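Local coordinates for anastral spindle 2, SAS 4 (Drosophila melanogaster, PDB 4BY2), which forms the SAS-4 TCP domain, fused here to the Ana2 proline-rich motif that it binds in centriole assembly, and is thought to act as a tubulin-binding adaptor, at residues Met93-Leu98 with Thr107-Gly112; Leu13-Pro18 with Val114-Ala119; Asp130-Leu135 with His144-Gly149; Thr121-Thr126 with Glu136-Gln141. All blocks are in the same frame, centred on the assembly; numbering follows the deposited sequence.

Interaction 1 (Met93-Leu98 with Thr107-Gly112); sequences MNLRML and TNIREG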
loop_
_atom_site.group_PDB
_atom_site.type_symbol
_atom_site.label_atom_id
_atom_site.label_comp_id
_atom_site.label_asym_id
_atom_site.label_seq_id
_atom_site.Cartn_x
_atom_site.Cartn_y
_atom_site.Cartn_z
ATOM N N MET A 93 11.188 -20.319 -0.639
ATOM C CA MET A 93 11.222 -18.943 -1.155
ATOM C C MET A 93 9.840 -18.287 -1.127
ATOM O O MET A 93 9.747 -17.076 -0.925
ATOM C CB MET A 93 11.807 -18.892 -2.582
ATOM C CG MET A 93 13.188 -19.505 -2.710
ATOM S SD MET A 93 14.489 -18.574 -1.871
ATOM C CE MET A 93 14.936 -17.420 -3.145
ATOM N N ASN A 94 8.773 -19.086 -1.342
ATOM C CA ASN A 94 7.385 -18.626 -1.327
ATOM C C ASN A 94 6.626 -19.176 -0.107
ATOM O O ASN A 94 6.458 -20.391 0.038
ATOM C CB ASN A 94 6.681 -18.963 -2.643
ATOM C CG ASN A 94 7.168 -18.142 -3.817
ATOM O OD1 ASN A 94 8.363 -18.105 -4.141
ATOM N ND2 ASN A 94 6.246 -17.476 -4.495
ATOM N N LEU A 95 6.201 -18.268 0.782
ATOM C CA LEU A 95 5.482 -18.593 2.017
ATOM C C LEU A 95 4.108 -17.930 2.034
ATOM O O LEU A 95 3.953 -16.847 1.469
ATOM C CB LEU A 95 6.281 -18.109 3.244
ATOM C CG LEU A 95 7.687 -18.678 3.438
ATOM C CD1 LEU A 95 8.741 -17.700 2.954
ATOM C CD2 LEU A 95 7.941 -18.990 4.893
ATOM N N ARG A 96 3.112 -18.568 2.685
ATOM C CA ARG A 96 1.777 -17.987 2.842
ATOM C C ARG A 96 1.119 -18.425 4.160
ATOM O O ARG A 96 0.973 -19.620 4.427
ATOM C CB ARG A 96 0.854 -18.177 1.615
ATOM C CG ARG A 96 0.439 -19.599 1.252
ATOM C CD ARG A 96 -0.505 -19.604 0.058
ATOM N NE ARG A 96 -1.766 -18.910 0.339
ATOM C CZ ARG A 96 -2.610 -18.472 -0.591
ATOM N NH1 ARG A 96 -2.339 -18.641 -1.879
ATOM N NH2 ARG A 96 -3.730 -17.854 -0.239
ATOM N N MET A 97 0.785 -17.435 5.006
ATOM C CA MET A 97 0.149 -17.641 6.304
ATOM C C MET A 97 -1.346 -17.381 6.170
ATOM O O MET A 97 -1.754 -16.250 5.908
ATOM C CB MET A 97 0.787 -16.734 7.376
ATOM C CG MET A 97 0.212 -16.925 8.780
ATOM S SD MET A 97 0.854 -18.357 9.689
ATOM C CE MET A 97 2.375 -17.683 10.319
ATOM N N LEU A 98 -2.154 -18.441 6.320
ATOM C CA LEU A 98 -3.614 -18.377 6.257
ATOM C C LEU A 98 -4.133 -18.256 7.695
ATOM O O LEU A 98 -4.260 -19.263 8.397
ATOM C CB LEU A 98 -4.199 -19.618 5.550
ATOM C CG LEU A 98 -3.959 -19.727 4.044
ATOM C CD1 LEU A 98 -2.839 -20.716 3.730
ATOM C CD2 LEU A 98 -5.226 -20.151 3.325
ATOM N N THR A 107 4.757 -14.183 1.448
ATOM C CA THR A 107 6.168 -13.783 1.506
ATOM C C THR A 107 6.919 -14.402 0.327
ATOM O O THR A 107 7.152 -15.611 0.309
ATOM C CB THR A 107 6.794 -14.108 2.879
ATOM O OG1 THR A 107 5.961 -13.592 3.918
ATOM C CG2 THR A 107 8.207 -13.549 3.032
ATOM N N ASN A 108 7.264 -13.566 -0.669
ATOM C CA ASN A 108 7.994 -13.958 -1.875
ATOM C C ASN A 108 9.437 -13.467 -1.731
ATOM O O ASN A 108 9.690 -12.267 -1.848
ATOM C CB ASN A 108 7.336 -13.359 -3.126
ATOM C CG ASN A 108 5.835 -13.514 -3.189
ATOM O OD1 ASN A 108 5.077 -12.745 -2.580
ATOM N ND2 ASN A 108 5.373 -14.492 -3.952
ATOM N N ILE A 109 10.369 -14.384 -1.419
ATOM C CA ILE A 109 11.791 -14.069 -1.222
ATOM C C ILE A 109 12.471 -13.767 -2.570
ATOM O O ILE A 109 13.376 -12.929 -2.619
ATOM C CB ILE A 109 12.511 -15.167 -0.373
ATOM C CG1 ILE A 109 11.907 -15.233 1.052
ATOM C CG2 ILE A 109 14.038 -14.950 -0.304
ATOM C CD1 ILE A 109 12.167 -16.518 1.826
ATOM N N ARG A 110 12.007 -14.411 -3.658
ATOM C CA ARG A 110 12.551 -14.193 -5.002
ATOM C C ARG A 110 12.179 -12.812 -5.546
ATOM O O ARG A 110 13.012 -12.151 -6.170
ATOM C CB ARG A 110 12.109 -15.302 -5.968
ATOM C CG ARG A 110 13.236 -16.249 -6.335
ATOM C CD ARG A 110 12.805 -17.276 -7.356
ATOM N NE ARG A 110 12.145 -18.431 -6.746
ATOM C CZ ARG A 110 12.772 -19.534 -6.350
ATOM N NH1 ARG A 110 14.090 -19.638 -6.469
ATOM N NH2 ARG A 110 12.087 -20.541 -5.830
ATOM N N GLU A 111 10.937 -12.375 -5.284
ATOM C CA GLU A 111 10.420 -11.077 -5.726
ATOM C C GLU A 111 10.651 -9.968 -4.680
ATOM O O GLU A 111 10.429 -8.795 -4.981
ATOM C CB GLU A 111 8.926 -11.177 -6.105
ATOM C CG GLU A 111 8.613 -12.182 -7.205
ATOM C CD GLU A 111 8.168 -13.557 -6.736
ATOM O OE1 GLU A 111 8.887 -14.183 -5.924
ATOM O OE2 GLU A 111 7.113 -14.027 -7.219
ATOM N N GLY A 112 11.099 -10.351 -3.478
ATOM C CA GLY A 112 11.351 -9.445 -2.358
ATOM C C GLY A 112 10.103 -8.701 -1.917
ATOM O O GLY A 112 10.158 -7.497 -1.656
#

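Interaction 2 (Leu13-Pro18 with Val114-Ala119); sequences LPRLAP and VKYYYA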
loop_
_atom_site.group_PDB
_atom_site.type_symbol
_atom_site.label_atom_id
_atom_site.label_comp_id
_atom_site.label_asym_id
_atom_site.label_seq_id
_atom_site.Cartn_x
_atom_site.Cartn_y
_atom_site.Cartn_z
ATOM N N LEU A 13 0.055 -13.333 14.692
ATOM C CA LEU A 13 -1.107 -12.510 15.022
ATOM C C LEU A 13 -1.470 -11.602 13.837
ATOM O O LEU A 13 -0.566 -11.036 13.210
ATOM C CB LEU A 13 -0.853 -11.669 16.279
ATOM C CG LEU A 13 -1.238 -12.319 17.605
ATOM C CD1 LEU A 13 -0.521 -11.652 18.762
ATOM C CD2 LEU A 13 -2.752 -12.289 17.826
ATOM N N PRO A 14 -2.776 -11.446 13.504
ATOM C CA PRO A 14 -3.141 -10.596 12.358
ATOM C C PRO A 14 -2.901 -9.107 12.581
ATOM O O PRO A 14 -2.960 -8.627 13.715
ATOM C CB PRO A 14 -4.629 -10.903 12.137
ATOM C CG PRO A 14 -4.927 -12.113 12.973
ATOM C CD PRO A 14 -3.975 -12.045 14.117
ATOM N N ARG A 15 -2.619 -8.385 11.485
ATOM C CA ARG A 15 -2.378 -6.939 11.475
ATOM C C ARG A 15 -3.697 -6.182 11.644
ATOM O O ARG A 15 -4.762 -6.718 11.322
ATOM C CB ARG A 15 -1.736 -6.514 10.142
ATOM C CG ARG A 15 -0.301 -6.966 9.927
ATOM C CD ARG A 15 0.136 -6.596 8.523
ATOM N NE ARG A 15 1.538 -6.921 8.259
ATOM C CZ ARG A 15 2.158 -6.679 7.108
ATOM N NH1 ARG A 15 1.506 -6.110 6.100
ATOM N NH2 ARG A 15 3.434 -7.004 6.955
ATOM N N LEU A 16 -3.623 -4.928 12.120
ATOM C CA LEU A 16 -4.797 -4.066 12.268
ATOM C C LEU A 16 -5.103 -3.430 10.909
ATOM O O LEU A 16 -4.221 -2.802 10.312
ATOM C CB LEU A 16 -4.577 -2.992 13.352
ATOM C CG LEU A 16 -4.582 -3.490 14.802
ATOM C CD1 LEU A 16 -3.682 -2.636 15.680
ATOM C CD2 LEU A 16 -5.998 -3.555 15.365
ATOM N N ALA A 17 -6.336 -3.649 10.402
ATOM C CA ALA A 17 -6.811 -3.168 9.099
ATOM C C ALA A 17 -6.762 -1.648 8.944
ATOM O O ALA A 17 -7.307 -0.935 9.789
ATOM C CB ALA A 17 -8.213 -3.686 8.814
ATOM N N PRO A 18 -6.107 -1.133 7.875
ATOM C CA PRO A 18 -6.029 0.324 7.698
ATOM C C PRO A 18 -7.308 0.958 7.153
ATOM O O PRO A 18 -8.207 0.273 6.658
ATOM C CB PRO A 18 -4.857 0.490 6.730
ATOM C CG PRO A 18 -4.886 -0.740 5.918
ATOM C CD PRO A 18 -5.388 -1.842 6.797
ATOM N N VAL A 114 6.231 -8.679 0.409
ATOM C CA VAL A 114 5.379 -9.123 1.506
ATOM C C VAL A 114 3.982 -8.575 1.175
ATOM O O VAL A 114 3.777 -7.361 1.178
ATOM C CB VAL A 114 5.889 -8.680 2.910
ATOM C CG1 VAL A 114 4.985 -9.213 4.019
ATOM C CG2 VAL A 114 7.333 -9.121 3.149
ATOM N N LYS A 115 3.056 -9.465 0.802
ATOM C CA LYS A 115 1.678 -9.101 0.464
ATOM C C LYS A 115 0.757 -9.493 1.615
ATOM O O LYS A 115 0.913 -10.576 2.173
ATOM C CB LYS A 115 1.223 -9.778 -0.840
ATOM C CG LYS A 115 1.852 -9.194 -2.095
ATOM C CD LYS A 115 1.200 -9.740 -3.357
ATOM C CE LYS A 115 1.735 -9.082 -4.605
ATOM N NZ LYS A 115 1.168 -9.693 -5.836
ATOM N N TYR A 116 -0.186 -8.614 1.983
ATOM C CA TYR A 116 -1.128 -8.882 3.067
ATOM C C TYR A 116 -2.555 -8.582 2.645
ATOM O O TYR A 116 -2.834 -7.481 2.180
ATOM C CB TYR A 116 -0.760 -8.108 4.348
ATOM C CG TYR A 116 -1.425 -8.651 5.598
ATOM C CD1 TYR A 116 -2.738 -8.313 5.919
ATOM C CD2 TYR A 116 -0.746 -9.512 6.455
ATOM C CE1 TYR A 116 -3.361 -8.827 7.051
ATOM C CE2 TYR A 116 -1.353 -10.014 7.606
ATOM C CZ TYR A 116 -2.661 -9.668 7.900
ATOM O OH TYR A 116 -3.277 -10.160 9.028
ATOM N N TYR A 117 -3.463 -9.552 2.832
ATOM C CA TYR A 117 -4.872 -9.383 2.503
ATOM C C TYR A 117 -5.715 -9.262 3.770
ATOM O O TYR A 117 -5.790 -10.206 4.550
ATOM C CB TYR A 117 -5.377 -10.522 1.594
ATOM C CG TYR A 117 -6.836 -10.401 1.200
ATOM C CD1 TYR A 117 -7.264 -9.403 0.328
ATOM C CD2 TYR A 117 -7.788 -11.290 1.689
ATOM C CE1 TYR A 117 -8.602 -9.289 -0.043
ATOM C CE2 TYR A 117 -9.128 -11.194 1.316
ATOM C CZ TYR A 117 -9.533 -10.184 0.458
ATOM O OH TYR A 117 -10.850 -10.079 0.085
ATOM N N TYR A 118 -6.326 -8.083 3.982
ATOM C CA TYR A 118 -7.218 -7.812 5.112
ATOM C C TYR A 118 -8.591 -8.265 4.625
ATOM O O TYR A 118 -9.240 -7.564 3.843
ATOM C CB TYR A 118 -7.209 -6.320 5.498
ATOM C CG TYR A 118 -5.833 -5.760 5.794
ATOM C CD1 TYR A 118 -5.055 -5.197 4.786
ATOM C CD2 TYR A 118 -5.314 -5.777 7.086
ATOM C CE1 TYR A 118 -3.788 -4.682 5.051
ATOM C CE2 TYR A 118 -4.053 -5.251 7.366
ATOM C CZ TYR A 118 -3.289 -4.712 6.342
ATOM O OH TYR A 118 -2.042 -4.195 6.598
ATOM N N ALA A 119 -8.970 -9.497 5.006
ATOM C CA ALA A 119 -10.194 -10.175 4.587
ATOM C C ALA A 119 -11.482 -9.431 4.888
ATOM O O ALA A 119 -12.354 -9.376 4.017
ATOM C CB ALA A 119 -10.245 -11.570 5.174
HETATM O O HOH W 1 3.166 -6.068 3.480
#

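Interaction 3 (Asp130-Leu135 with His144-Gly149); sequences DGLEIL and HRRKDG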
loop_
_atom_site.group_PDB
_atom_site.type_symbol
_atom_site.label_atom_id
_atom_site.label_comp_id
_atom_site.label_asym_id
_atom_site.label_seq_id
_atom_site.Cartn_x
_atom_site.Cartn_y
_atom_site.Cartn_z
ATOM N N ASP A 130 12.820 -2.037 -1.485
ATOM C CA ASP A 130 13.290 -0.643 -1.501
ATOM C C ASP A 130 12.629 0.272 -0.449
ATOM O O ASP A 130 13.085 1.402 -0.252
ATOM C CB ASP A 130 13.154 -0.039 -2.916
ATOM C CG ASP A 130 11.740 0.150 -3.450
ATOM O OD1 ASP A 130 10.795 -0.431 -2.866
ATOM O OD2 ASP A 130 11.582 0.859 -4.465
ATOM N N GLY A 131 11.572 -0.221 0.197
ATOM C CA GLY A 131 10.842 0.510 1.227
ATOM C C GLY A 131 9.440 0.941 0.843
ATOM O O GLY A 131 8.701 1.439 1.698
ATOM N N LEU A 132 9.061 0.761 -0.437
ATOM C CA LEU A 132 7.742 1.132 -0.946
ATOM C C LEU A 132 6.630 0.232 -0.402
ATOM O O LEU A 132 6.759 -0.991 -0.399
ATOM C CB LEU A 132 7.725 1.178 -2.493
ATOM C CG LEU A 132 6.374 1.470 -3.192
ATOM C CD1 LEU A 132 5.957 2.932 -3.053
ATOM C CD2 LEU A 132 6.427 1.102 -4.642
ATOM N N GLU A 133 5.545 0.861 0.070
ATOM C CA GLU A 133 4.353 0.198 0.587
ATOM C C GLU A 133 3.145 0.667 -0.215
ATOM O O GLU A 133 2.901 1.871 -0.326
ATOM C CB GLU A 133 4.173 0.466 2.088
ATOM C CG GLU A 133 4.931 -0.516 2.963
ATOM C CD GLU A 133 5.238 -0.039 4.370
ATOM O OE1 GLU A 133 4.308 0.436 5.062
ATOM O OE2 GLU A 133 6.411 -0.167 4.790
ATOM N N ILE A 134 2.421 -0.285 -0.813
ATOM C CA ILE A 134 1.249 -0.012 -1.636
ATOM C C ILE A 134 -0.017 -0.599 -1.010
ATOM O O ILE A 134 -0.086 -1.806 -0.770
ATOM C CB ILE A 134 1.465 -0.465 -3.115
ATOM C CG1 ILE A 134 2.572 0.369 -3.798
ATOM C CG2 ILE A 134 0.157 -0.416 -3.919
ATOM C CD1 ILE A 134 2.968 -0.085 -5.217
ATOM N N LEU A 135 -1.019 0.264 -0.769
ATOM C CA LEU A 135 -2.328 -0.107 -0.235
ATOM C C LEU A 135 -3.355 -0.103 -1.362
ATOM O O LEU A 135 -3.401 0.854 -2.126
ATOM C CB LEU A 135 -2.758 0.870 0.860
ATOM C CG LEU A 135 -2.294 0.545 2.268
ATOM C CD1 LEU A 135 -2.474 1.746 3.181
ATOM C CD2 LEU A 135 -3.045 -0.661 2.827
ATOM N N HIS A 144 0.546 4.939 -2.041
ATOM C CA HIS A 144 1.971 4.628 -2.177
ATOM C C HIS A 144 2.770 5.375 -1.124
ATOM O O HIS A 144 2.686 6.604 -1.055
ATOM C CB HIS A 144 2.484 4.996 -3.585
ATOM C CG HIS A 144 1.744 4.338 -4.705
ATOM N ND1 HIS A 144 2.335 3.365 -5.480
ATOM C CD2 HIS A 144 0.486 4.553 -5.158
ATOM C CE1 HIS A 144 1.422 3.007 -6.368
ATOM N NE2 HIS A 144 0.294 3.698 -6.214
ATOM N N ARG A 145 3.540 4.641 -0.301
ATOM C CA ARG A 145 4.365 5.230 0.756
ATOM C C ARG A 145 5.818 4.764 0.659
ATOM O O ARG A 145 6.092 3.568 0.768
ATOM C CB ARG A 145 3.766 4.961 2.147
ATOM C CG ARG A 145 2.561 5.835 2.465
ATOM C CD ARG A 145 1.840 5.374 3.714
ATOM N NE ARG A 145 0.824 6.341 4.137
ATOM C CZ ARG A 145 -0.462 6.277 3.805
ATOM N NH1 ARG A 145 -0.913 5.285 3.048
ATOM N NH2 ARG A 145 -1.309 7.204 4.233
ATOM N N ARG A 146 6.741 5.713 0.425
ATOM C CA ARG A 146 8.176 5.458 0.280
ATOM C C ARG A 146 8.953 5.707 1.582
ATOM O O ARG A 146 8.398 6.266 2.533
ATOM C CB ARG A 146 8.754 6.285 -0.883
ATOM C CG ARG A 146 8.327 5.777 -2.256
ATOM C CD ARG A 146 8.403 6.853 -3.317
ATOM N NE ARG A 146 7.127 7.009 -4.021
ATOM C CZ ARG A 146 6.843 6.454 -5.196
ATOM N NH1 ARG A 146 7.743 5.704 -5.820
ATOM N NH2 ARG A 146 5.657 6.650 -5.759
ATOM N N LYS A 147 10.236 5.273 1.617
ATOM C CA LYS A 147 11.154 5.399 2.758
ATOM C C LYS A 147 11.417 6.848 3.185
ATOM O O LYS A 147 11.498 7.119 4.386
ATOM C CB LYS A 147 12.484 4.681 2.467
ATOM C CG LYS A 147 12.596 3.309 3.111
ATOM C CD LYS A 147 13.941 2.656 2.811
ATOM C CE LYS A 147 14.025 1.252 3.358
ATOM N NZ LYS A 147 15.285 0.576 2.952
ATOM N N ASP A 148 11.557 7.768 2.207
ATOM C CA ASP A 148 11.816 9.198 2.427
ATOM C C ASP A 148 10.710 9.913 3.213
ATOM O O ASP A 148 11.010 10.789 4.028
ATOM C CB ASP A 148 12.107 9.930 1.098
ATOM C CG ASP A 148 11.148 9.655 -0.054
ATOM O OD1 ASP A 148 9.966 9.343 0.213
ATOM O OD2 ASP A 148 11.573 9.777 -1.220
ATOM N N GLY A 149 9.461 9.526 2.963
ATOM C CA GLY A 149 8.290 10.099 3.616
ATOM C C GLY A 149 7.184 10.501 2.660
ATOM O O GLY A 149 6.104 10.895 3.109
#

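Interaction 4 (Thr121-Thr126 with Glu136-Gln141); sequences TNTWHT and EFPNGQ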
loop_
_atom_site.group_PDB
_atom_site.type_symbol
_atom_site.label_atom_id
_atom_site.label_comp_id
_atom_site.label_asym_id
_atom_site.label_seq_id
_atom_site.Cartn_x
_atom_site.Cartn_y
_atom_site.Cartn_z
ATOM N N THR A 121 -12.011 -6.139 5.394
ATOM C CA THR A 121 -12.088 -4.881 4.652
ATOM C C THR A 121 -11.747 -5.004 3.147
ATOM O O THR A 121 -11.757 -3.982 2.453
ATOM C CB THR A 121 -11.231 -3.809 5.348
ATOM O OG1 THR A 121 -9.963 -4.363 5.695
ATOM C CG2 THR A 121 -11.900 -3.240 6.592
ATOM N N ASN A 122 -11.473 -6.237 2.638
ATOM C CA ASN A 122 -11.145 -6.534 1.228
ATOM C C ASN A 122 -9.996 -5.642 0.692
ATOM O O ASN A 122 -10.042 -5.149 -0.438
ATOM C CB ASN A 122 -12.420 -6.463 0.350
ATOM C CG ASN A 122 -12.293 -7.022 -1.052
ATOM O OD1 ASN A 122 -11.409 -7.827 -1.365
ATOM N ND2 ASN A 122 -13.192 -6.607 -1.931
ATOM N N THR A 123 -8.964 -5.446 1.529
ATOM C CA THR A 123 -7.819 -4.581 1.243
ATOM C C THR A 123 -6.520 -5.370 1.105
ATOM O O THR A 123 -6.294 -6.329 1.841
ATOM C CB THR A 123 -7.728 -3.487 2.334
ATOM O OG1 THR A 123 -9.012 -2.882 2.507
ATOM C CG2 THR A 123 -6.686 -2.404 2.032
ATOM N N TRP A 124 -5.657 -4.937 0.175
ATOM C CA TRP A 124 -4.343 -5.516 -0.074
ATOM C C TRP A 124 -3.240 -4.540 0.346
ATOM O O TRP A 124 -3.373 -3.335 0.130
ATOM C CB TRP A 124 -4.192 -5.848 -1.564
ATOM C CG TRP A 124 -4.808 -7.151 -1.969
ATOM C CD1 TRP A 124 -6.001 -7.336 -2.605
ATOM C CD2 TRP A 124 -4.253 -8.455 -1.766
ATOM N NE1 TRP A 124 -6.222 -8.678 -2.814
ATOM C CE2 TRP A 124 -5.159 -9.388 -2.317
ATOM C CE3 TRP A 124 -3.072 -8.930 -1.168
ATOM C CZ2 TRP A 124 -4.932 -10.769 -2.273
ATOM C CZ3 TRP A 124 -2.842 -10.297 -1.136
ATOM C CH2 TRP A 124 -3.767 -11.201 -1.680
ATOM N N HIS A 125 -2.148 -5.059 0.928
ATOM C CA HIS A 125 -0.987 -4.255 1.317
ATOM C C HIS A 125 0.296 -4.940 0.839
ATOM O O HIS A 125 0.625 -6.030 1.310
ATOM C CB HIS A 125 -0.959 -3.969 2.828
ATOM C CG HIS A 125 0.218 -3.151 3.273
ATOM N ND1 HIS A 125 0.198 -1.771 3.223
ATOM C CD2 HIS A 125 1.409 -3.550 3.774
ATOM C CE1 HIS A 125 1.372 -1.374 3.687
ATOM N NE2 HIS A 125 2.136 -2.408 4.032
ATOM N N THR A 126 1.006 -4.306 -0.116
ATOM C CA THR A 126 2.246 -4.852 -0.664
ATOM C C THR A 126 3.460 -4.060 -0.197
ATOM O O THR A 126 3.503 -2.843 -0.360
ATOM C CB THR A 126 2.168 -4.986 -2.195
ATOM O OG1 THR A 126 0.926 -5.590 -2.556
ATOM C CG2 THR A 126 3.318 -5.808 -2.772
ATOM N N GLU A 136 -4.159 -1.169 -1.483
ATOM C CA GLU A 136 -5.175 -1.285 -2.533
ATOM C C GLU A 136 -6.554 -1.487 -1.905
ATOM O O GLU A 136 -6.829 -2.551 -1.344
ATOM C CB GLU A 136 -4.839 -2.430 -3.517
ATOM C CG GLU A 136 -3.552 -2.233 -4.302
ATOM C CD GLU A 136 -2.641 -3.445 -4.352
ATOM O OE1 GLU A 136 -1.928 -3.701 -3.354
ATOM O OE2 GLU A 136 -2.625 -4.129 -5.401
ATOM N N PHE A 137 -7.408 -0.456 -1.989
ATOM C CA PHE A 137 -8.763 -0.456 -1.436
ATOM C C PHE A 137 -9.809 -0.960 -2.452
ATOM O O PHE A 137 -9.559 -0.850 -3.655
ATOM C CB PHE A 137 -9.108 0.931 -0.863
ATOM C CG PHE A 137 -8.271 1.290 0.345
ATOM C CD1 PHE A 137 -8.602 0.813 1.609
ATOM C CD2 PHE A 137 -7.133 2.078 0.213
ATOM C CE1 PHE A 137 -7.813 1.125 2.722
ATOM C CE2 PHE A 137 -6.346 2.392 1.327
ATOM C CZ PHE A 137 -6.688 1.908 2.572
ATOM N N PRO A 138 -10.966 -1.530 -2.010
ATOM C CA PRO A 138 -11.947 -2.078 -2.976
ATOM C C PRO A 138 -12.524 -1.119 -4.023
ATOM O O PRO A 138 -12.988 -1.589 -5.062
ATOM C CB PRO A 138 -13.064 -2.628 -2.083
ATOM C CG PRO A 138 -12.443 -2.829 -0.763
ATOM C CD PRO A 138 -11.399 -1.778 -0.618
ATOM N N ASN A 139 -12.508 0.200 -3.760
ATOM C CA ASN A 139 -13.025 1.234 -4.666
ATOM C C ASN A 139 -12.035 1.663 -5.754
ATOM O O ASN A 139 -12.364 2.515 -6.581
ATOM C CB ASN A 139 -13.515 2.451 -3.866
ATOM C CG ASN A 139 -12.456 3.176 -3.059
ATOM O OD1 ASN A 139 -11.351 2.676 -2.808
ATOM N ND2 ASN A 139 -12.787 4.375 -2.612
ATOM N N GLY A 140 -10.844 1.077 -5.740
ATOM C CA GLY A 140 -9.784 1.389 -6.688
ATOM C C GLY A 140 -8.745 2.354 -6.148
ATOM O O GLY A 140 -7.779 2.661 -6.854
ATOM N N GLN A 141 -8.926 2.844 -4.896
ATOM C CA GLN A 141 -7.981 3.769 -4.273
ATOM C C GLN A 141 -6.679 3.062 -3.891
ATOM O O GLN A 141 -6.700 2.057 -3.179
ATOM C CB GLN A 141 -8.597 4.515 -3.077
ATOM C CG GLN A 141 -7.778 5.731 -2.643
ATOM C CD GLN A 141 -8.366 6.452 -1.460
ATOM O OE1 GLN A 141 -9.508 6.925 -1.486
ATOM N NE2 GLN A 141 -7.570 6.609 -0.414
HETATM O O HOH W 2 -8.378 -4.474 -2.765
#

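Interaction 1 (Met93-Leu98 with Thr107-Gly112)
Leu95 and Thr107 pair through both backbone groups of each residue, in the SAS-4 part of the fusion: Leu95 N gives to Thr107 O at 2.9 Å, and Thr107 N gives to Leu95 O at 2.8 Å. One step further, Asn94 and Asn108 make a non-hydrogen-bonded antiparallel pair. Beyond them Met93 O accepts from Ile109 N at 2.8 Å, a nearly straight bond with 171° at the hydrogen. Thr107 O also takes a CA-H contact, its distance to Asn94 CA being 3.4 Å. Two other donors are satisfied by the loop before the strand, Met93 N by Asp91 OD1 and Asn94 N by Ser89 OG. Asp91 OD1 is shared with Arg110 NH2 in a salt bridge. Met93 CG lies over one face of that guanidinium, toward its rim and 3.5 Å from Arg110 NH2. A bend at chi3 (-87°) turns the Met93 CE methyl to Ile109 CG2, 3.9 Å away, while Leu95 CD1 meets Ile109 CD1 at 3.8 Å. The contact closes the open end of the hairpin of strands 94-98 and 104-108. Strand 85-88 bonds to the other edge of 94-98 through Arg96 and Leu98, and Leu95 packs on its Lys86 and Ile88.

Interaction 2 (Leu13-Pro18 with Val114-Ala119)
Arg15 and Pro18 of the Ana2 part lie over Tyr116 and Tyr118 of the SAS-4 part, two pieces joined in an engineered fusion. Among the polar links, Arg15 N donates to Tyr116 OH at 3.1 Å, and the same hydroxyl is hydrogen-bonded to Asp103. A water in the plane of the Arg15 guanidinium accepts from Arg15 NH1 (3.1 Å) and donates to Val114 O (2.7 Å). The ring contacts are of the CH-pi kind. Arg15 slides past Tyr116 in the opposite direction; its extended chi2 (174°) sets CD over the ring, 3.8 Å from the Tyr116 centroid, and the guanidinium is turned only 13° from the ring plane. Pro18 CD stands over the centre of the Tyr118 ring, 3.6 Å from its centroid, and Tyr116 CD1 covers the opposite face. Apolar contact is completed by Ala17 CB beside Tyr118 CD2. Residues 14-18 of the irregular Ana2 segment run at 78° to residues 114-118 of strand 113-118, which lies between 104-108 and 123-128; Arg15 also touches His125 of the latter.

Interaction 3 (Asp130-Leu135 with His144-Gly149)
Leu132 CD1 sits over the centre of the Arg146 guanidinium, 4.2 Å above its plane, so a methyl covers one face of a charged group that also has a long, weak ion pair with Glu152. The two side chains run side by side in the same direction, and Leu132 CD1, swung toward the partner strand by chi2 (73°), also touches Arg146 CG at 3.8 Å. The same methyl lies near the plane of the His144 ring, at its edge. Ile134 runs alongside that imidazole, its CG1 3.4 Å from His144 ND1. Ile134 and His144 are the non-hydrogen-bonded pair on one face of a SAS-4 TCP-domain beta hairpin, strands 133-136 and 142-145, and Leu132 and Arg146 continue it beyond the strands. Glu133 and Arg145 are its hydrogen-bonded pair: Glu133 N to Arg145 O and Arg145 N to Glu133 O both measure 2.8 Å. Arg145 NH1 passes 3.9 Å from Leu135 CD1, and Glu143 takes it in a salt bridge. Ahead of the strand, Asp130 OD1 accepts from Leu132 N at 3.2 Å, from above the carboxylate plane, an Asx turn. Lys147 spreads its extended chain there, with CD 3.4 Å from Asp130 O and CG 3.8 Å from Gly131 CA, on the side where a side chain would stand.

Interaction 4 (Thr121-Thr126 with Glu136-Gln141)
Glu136 and Trp124 face each other as a hydrogen-bonded antiparallel pair, with Glu136 N to Trp124 O at 2.8 Å and Trp124 N to Glu136 O at 3.1 Å. The Glu136 side chain starts next to its partner, CB being 4.0 Å from Trp124 CB. Beyond CG, the bend at chi2 (134°) brings CD back over Trp124 CB. At the tip, OE1 comes within 3.6 Å of Trp124 CB and reaches past it to Thr126 OG1, 3.5 Å away. On the other face of this SAS-4 hairpin, Thr123 CG2 lies over the Phe137 ring, 4.1 Å from its centroid and 29° off the normal, a CH-pi contact. Thr123 OG1 turns back to donate to Thr121 O. Pro138 CG tucks against the carbonyls of Thr121 and Asn122 and against Asn122 CB; Pro138 is the second residue of a type I turn from Phe137 to Gly140, with an Asx turn at Asn139. Asn122 and Thr123 form a G1 beta bulge opposite Tyr118, and Asn122 OD1 is bonded to Tyr117. Water 2 donates to Asn122 O (2.9 Å) and to Glu136 O (2.8 Å). Glu136 O therefore has two hydrogen-bond donors, one from the backbone and one from water, and the water bridges the bulge residue Asn122 and Glu136 just beyond the last direct pair.

The four interactions follow one antiparallel succession of strands, each the sheet neighbour of the next in the chain. Interaction 1 pairs 94-98 with 104-108, within the long stretch between residues 13-18 and 114-119 of interaction 2; their centres are about 15 Å apart. Strand 113-118 comes next and receives the Ana2 segment. Strand 123-128 then enters interaction 4, whose centre is about 11 Å from that of interaction 2, and Tyr118 N bonds to Thr123 O. Interactions 3 and 4 alternate along the sequence and share strand 133-136; interaction 3 extends the series to 142-145. Pro18 CG touches Leu135 CD2, so in this engineered fusion the Ana2 segment lies across SAS-4 strands 113-118 to 133-136.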